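Local structure of gene 12 protein (Mycobacterium phage D29, 3HC7) at residues A[6-10]-A[23-27]; A[89-94]-A[146-151]. The protein cleaves the mycolic acid–arabinogalactan ester junction of the mycobacterial cell wall, breaking down the outer membrane so that progeny phage can leave the lysed host. The contacts are given in a common frame with arbitrary orientation. Numbering follows the deposited sequence.

Interaction 1 of 2, residues A[6-10]-A[23-27]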
loop_
_atom_site.group_PDB
_atom_site.type_symbol
_atom_site.label_atom_id
_atom_site.label_comp_id
_atom_site.label_asym_id
_atom_site.label_seq_id
_atom_site.Cartn_x
_atom_site.Cartn_y
_atom_site.Cartn_z
ATOM N N LEU A 6 12.646 9.512 6.351
ATOM C CA LEU A 6 11.315 8.931 6.310
ATOM C C LEU A 6 10.682 9.177 4.939
ATOM O O LEU A 6 10.515 10.324 4.513
ATOM C CB LEU A 6 10.433 9.515 7.420
ATOM C CG LEU A 6 8.963 9.086 7.411
ATOM C CD1 LEU A 6 8.847 7.582 7.554
ATOM C CD2 LEU A 6 8.171 9.799 8.510
ATOM N N PHE A 7 10.349 8.091 4.249
ATOM C CA PHE A 7 9.711 8.169 2.940
ATOM C C PHE A 7 8.245 7.795 3.080
ATOM O O PHE A 7 7.913 6.792 3.713
ATOM C CB PHE A 7 10.402 7.233 1.945
ATOM C CG PHE A 7 11.859 7.540 1.742
ATOM C CD1 PHE A 7 12.260 8.497 0.819
ATOM C CD2 PHE A 7 12.827 6.880 2.484
ATOM C CE1 PHE A 7 13.601 8.783 0.634
ATOM C CE2 PHE A 7 14.174 7.162 2.306
ATOM C CZ PHE A 7 14.560 8.113 1.380
ATOM N N THR A 8 7.369 8.604 2.495
ATOM C CA THR A 8 5.941 8.408 2.667
ATOM C C THR A 8 5.209 8.435 1.336
ATOM O O THR A 8 5.510 9.241 0.449
ATOM C CB THR A 8 5.321 9.477 3.594
ATOM O OG1 THR A 8 5.575 10.779 3.056
ATOM C CG2 THR A 8 5.906 9.379 4.995
ATOM N N VAL A 9 4.243 7.538 1.211
ATOM C CA VAL A 9 3.438 7.444 0.005
ATOM C C VAL A 9 1.968 7.457 0.388
ATOM O O VAL A 9 1.481 6.551 1.069
ATOM C CB VAL A 9 3.761 6.181 -0.801
ATOM C CG1 VAL A 9 3.066 6.225 -2.160
ATOM C CG2 VAL A 9 5.265 6.053 -0.982
ATOM N N HIS A 10 1.275 8.503 -0.042
ATOM C CA HIS A 10 -0.149 8.665 0.235
ATOM C C HIS A 10 -1.034 7.554 -0.323
ATOM O O HIS A 10 -0.631 6.798 -1.213
ATOM C CB HIS A 10 -0.639 10.014 -0.301
ATOM C CG HIS A 10 -0.417 11.154 0.640
ATOM N ND1 HIS A 10 -1.131 11.299 1.811
ATOM C CD2 HIS A 10 0.427 12.211 0.581
ATOM C CE1 HIS A 10 -0.741 12.399 2.429
ATOM N NE2 HIS A 10 0.206 12.971 1.706
ATOM N N PRO A 23 0.044 8.973 5.909
ATOM C CA PRO A 23 1.515 8.934 5.944
ATOM C C PRO A 23 2.135 10.310 6.122
ATOM O O PRO A 23 3.141 10.424 6.810
ATOM C CB PRO A 23 1.903 8.375 4.566
ATOM C CG PRO A 23 0.653 7.859 3.950
ATOM C CD PRO A 23 -0.489 8.611 4.583
ATOM N N ALA A 24 1.559 11.338 5.508
ATOM C CA ALA A 24 2.116 12.679 5.650
ATOM C C ALA A 24 1.836 13.228 7.043
ATOM O O ALA A 24 2.699 13.867 7.652
ATOM C CB ALA A 24 1.576 13.609 4.581
ATOM N N ASP A 25 0.629 12.977 7.547
ATOM C CA ASP A 25 0.267 13.412 8.896
ATOM C C ASP A 25 1.256 12.817 9.884
ATOM O O ASP A 25 1.690 13.479 10.827
ATOM C CB ASP A 25 -1.140 12.942 9.274
ATOM C CG ASP A 25 -2.213 13.470 8.340
ATOM O OD1 ASP A 25 -1.963 14.479 7.642
ATOM O OD2 ASP A 25 -3.311 12.864 8.317
ATOM N N THR A 26 1.598 11.554 9.661
ATOM C CA THR A 26 2.502 10.842 10.544
ATOM C C THR A 26 3.885 11.482 10.508
ATOM O O THR A 26 4.408 11.875 11.543
ATOM C CB THR A 26 2.579 9.342 10.184
ATOM O OG1 THR A 26 1.276 8.755 10.306
ATOM C CG2 THR A 26 3.539 8.618 11.107
ATOM N N ALA A 27 4.468 11.591 9.314
ATOM C CA ALA A 27 5.769 12.242 9.147
ATOM C C ALA A 27 5.843 13.585 9.883
ATOM O O ALA A 27 6.869 13.930 10.476
ATOM C CB ALA A 27 6.086 12.427 7.671
#
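L6 opens the packing of strand 6-9 against the short helix that ends at A27: its CB points at the helix, and its CD2 methyl reaches A27 CB at 3.5 Å. L6 also touches L251 of helix 245-251, which T26 of the short helix touches as well. F7, next along the strand, points away and packs on helix 50-70 across the sheet. T8 turns back toward the helix. Its CG2 sits 3.5 Å from P23 O and 4.1 Å from A27 CB, while OG1 accepts a hydrogen bond from the indole of W36 on the neighbouring strand. V9 again directs its side chain away, but its carbonyl O meets P23 CG at 3.3 Å. At H10 the strand has ended; the imidazole folds over the start of segment 23-27, with H10 NE2 3.2 Å from A24 CB and also in a weak hydrogen bond to P17 O, and H10 ND1 3.9 Å from P23 CD. The H10 side chain is about 8 Å from that of the nucleophile S82. Strand and helix axes run nearly antiparallel, at 155° and 8.0 Å, as in the first beta-alpha-beta crossover of this alpha/beta-hydrolase fold, which continues into strand 35-38. No hydrogen bond crosses between the segments, so the close spacing rests on packing, consistent with the small A27 and the flat P23 ring facing L6, T8 and the V9 carbonyl.

Interaction 2 of 2, residues A[89-94]-A[146-151]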
loop_
_atom_site.group_PDB
_atom_site.type_symbol
_atom_site.label_atom_id
_atom_site.label_comp_id
_atom_site.label_asym_id
_atom_site.label_seq_id
_atom_site.Cartn_x
_atom_site.Cartn_y
_atom_site.Cartn_z
ATOM N N GLY A 89 5.268 -1.630 -0.405
ATOM C CA GLY A 89 5.372 -3.081 -0.404
ATOM C C GLY A 89 6.113 -3.618 -1.623
ATOM O O GLY A 89 6.908 -4.549 -1.512
ATOM N N GLN A 90 5.868 -3.024 -2.787
ATOM C CA GLN A 90 6.549 -3.449 -4.001
ATOM C C GLN A 90 8.027 -3.150 -3.921
ATOM O O GLN A 90 8.857 -3.977 -4.308
ATOM C CB GLN A 90 5.950 -2.770 -5.225
ATOM C CG GLN A 90 4.626 -3.364 -5.637
ATOM C CD GLN A 90 4.784 -4.718 -6.283
ATOM O OE1 GLN A 90 5.558 -4.877 -7.222
ATOM N NE2 GLN A 90 4.034 -5.702 -5.796
ATOM N N VAL A 91 8.353 -1.959 -3.422
ATOM C CA VAL A 91 9.739 -1.546 -3.296
ATOM C C VAL A 91 10.464 -2.475 -2.336
ATOM O O VAL A 91 11.544 -2.955 -2.643
ATOM C CB VAL A 91 9.869 -0.065 -2.861
ATOM C CG1 VAL A 91 11.276 0.234 -2.378
ATOM C CG2 VAL A 91 9.511 0.847 -4.015
ATOM N N LEU A 92 9.850 -2.751 -1.188
ATOM C CA LEU A 92 10.439 -3.648 -0.204
ATOM C C LEU A 92 10.651 -5.042 -0.780
ATOM O O LEU A 92 11.776 -5.539 -0.824
ATOM C CB LEU A 92 9.553 -3.737 1.041
ATOM C CG LEU A 92 9.985 -4.658 2.191
ATOM C CD1 LEU A 92 11.436 -4.429 2.618
ATOM C CD2 LEU A 92 9.069 -4.458 3.382
ATOM N N LYS A 93 9.564 -5.679 -1.203
ATOM C CA LYS A 93 9.628 -7.071 -1.649
ATOM C C LYS A 93 10.538 -7.295 -2.853
ATOM O O LYS A 93 11.305 -8.261 -2.893
ATOM C CB LYS A 93 8.235 -7.612 -1.969
ATOM C CG LYS A 93 8.236 -9.097 -2.316
ATOM C CD LYS A 93 6.836 -9.641 -2.571
ATOM C CE LYS A 93 6.899 -11.066 -3.118
ATOM N NZ LYS A 93 5.554 -11.702 -3.185
ATOM N N HIS A 94 10.461 -6.407 -3.836
ATOM C CA HIS A 94 11.118 -6.671 -5.107
ATOM C C HIS A 94 12.311 -5.796 -5.419
ATOM O O HIS A 94 12.930 -5.982 -6.459
ATOM C CB HIS A 94 10.119 -6.578 -6.265
ATOM C CG HIS A 94 9.046 -7.615 -6.212
ATOM N ND1 HIS A 94 7.704 -7.295 -6.182
ATOM C CD2 HIS A 94 9.115 -8.968 -6.168
ATOM C CE1 HIS A 94 6.993 -8.409 -6.127
ATOM N NE2 HIS A 94 7.825 -9.437 -6.116
ATOM N N ASP A 146 0.642 -11.122 -5.262
ATOM C CA ASP A 146 2.023 -10.739 -5.003
ATOM C C ASP A 146 2.057 -9.984 -3.674
ATOM O O ASP A 146 2.016 -8.759 -3.646
ATOM C CB ASP A 146 2.516 -9.836 -6.138
ATOM C CG ASP A 146 3.984 -9.476 -6.013
ATOM O OD1 ASP A 146 4.779 -10.321 -5.548
ATOM O OD2 ASP A 146 4.349 -8.351 -6.416
ATOM N N ARG A 147 2.102 -10.718 -2.575
ATOM C CA ARG A 147 2.017 -10.101 -1.257
ATOM C C ARG A 147 3.291 -10.357 -0.457
ATOM O O ARG A 147 4.140 -11.172 -0.844
ATOM C CB ARG A 147 0.788 -10.612 -0.493
ATOM C CG ARG A 147 0.834 -12.101 -0.163
ATOM C CD ARG A 147 -0.349 -12.534 0.704
ATOM N NE ARG A 147 -1.634 -12.348 0.025
ATOM C CZ ARG A 147 -2.169 -13.231 -0.816
ATOM N NH1 ARG A 147 -1.529 -14.365 -1.071
ATOM N NH2 ARG A 147 -3.342 -12.984 -1.401
ATOM N N LEU A 148 3.423 -9.650 0.658
ATOM C CA LEU A 148 4.624 -9.762 1.473
ATOM C C LEU A 148 4.673 -11.120 2.160
ATOM O O LEU A 148 3.635 -11.721 2.443
ATOM C CB LEU A 148 4.679 -8.618 2.490
ATOM C CG LEU A 148 4.764 -7.239 1.827
ATOM C CD1 LEU A 148 4.399 -6.133 2.788
ATOM C CD2 LEU A 148 6.149 -7.008 1.231
ATOM N N GLU A 149 5.882 -11.613 2.404
ATOM C CA GLU A 149 6.057 -12.890 3.081
ATOM C C GLU A 149 7.291 -12.883 3.987
ATOM O O GLU A 149 8.243 -12.147 3.740
ATOM C CB GLU A 149 6.131 -14.033 2.065
ATOM C CG GLU A 149 6.934 -13.714 0.817
ATOM C CD GLU A 149 7.034 -14.897 -0.136
ATOM O OE1 GLU A 149 7.642 -14.744 -1.222
ATOM O OE2 GLU A 149 6.503 -15.976 0.200
ATOM N N ASN A 150 7.247 -13.686 5.046
ATOM C CA ASN A 150 8.413 -13.909 5.901
ATOM C C ASN A 150 9.028 -12.630 6.442
ATOM O O ASN A 150 10.240 -12.546 6.600
ATOM C CB ASN A 150 9.479 -14.680 5.129
ATOM C CG ASN A 150 8.945 -15.954 4.527
ATOM O OD1 ASN A 150 9.376 -16.381 3.451
ATOM N ND2 ASN A 150 7.994 -16.573 5.216
ATOM N N LEU A 151 8.194 -11.636 6.723
ATOM C CA LEU A 151 8.693 -10.348 7.175
ATOM C C LEU A 151 9.439 -10.512 8.491
ATOM O O LEU A 151 10.469 -9.885 8.712
ATOM C CB LEU A 151 7.550 -9.341 7.329
ATOM C CG LEU A 151 6.916 -8.829 6.029
ATOM C CD1 LEU A 151 5.744 -7.905 6.320
ATOM C CD2 LEU A 151 7.952 -8.127 5.161
#
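D146 carries most of the polar contact with helix 83-96. Its OD1 forms a salt bridge with K93 NZ at 2.8 Å, and its OD2 accepts a hydrogen bond from Q90 NE2 at 2.7 Å, although the position of OD2 is less certain. The side chain of R147 turns away, where NH2 bonds to the carbonyl of G142, but its backbone O receives a second bond from K93 NZ, also 2.8 Å long. K93, extended with all four chi angles near t, thus spans from the helix to the loop and ties down two successive residues. In the alpha/beta-hydrolase fold this helix follows the nucleophile S82, and the segment 146-151 belongs to the connection leading to the last strand of the parallel sheet, 157-161. L148 lies beneath the lysine, against the helix backbone at G89: its CD2 is 3.9 Å from K93 CB and 3.8 Å from G89 O. The side chain of E149 is poorly ordered, and its OE1 is modelled 4.2 Å from K93 NZ, beyond salt-bridge range. Past N150, L151 turns inward again and places CD2 4.2 Å from L92 CD2, while its backbone N bonds to the side chain of Q122.

Both contacts involve a helix beside the central parallel sheet, but they share no element: their centres lie 19 Å apart and their nearest atoms about 7 Å. Interaction 1 is wholly buried and joins a strand to the helix of its own crossover, only 13 residues along the chain. Interaction 2 is partly exposed and brings a loop back to helix 83-96 from 52 residues away. Helix 50-70 connects the two surroundings, since its L60 touches both F7 and V91. Chemistry follows location: methyls, a proline ring, an imidazole and backbone carbonyls pack in 6-10/23-27 with no hydrogen bond between the segments, whereas 89-94/146-151 adds charged and polar groups around an underlying layer of leucines.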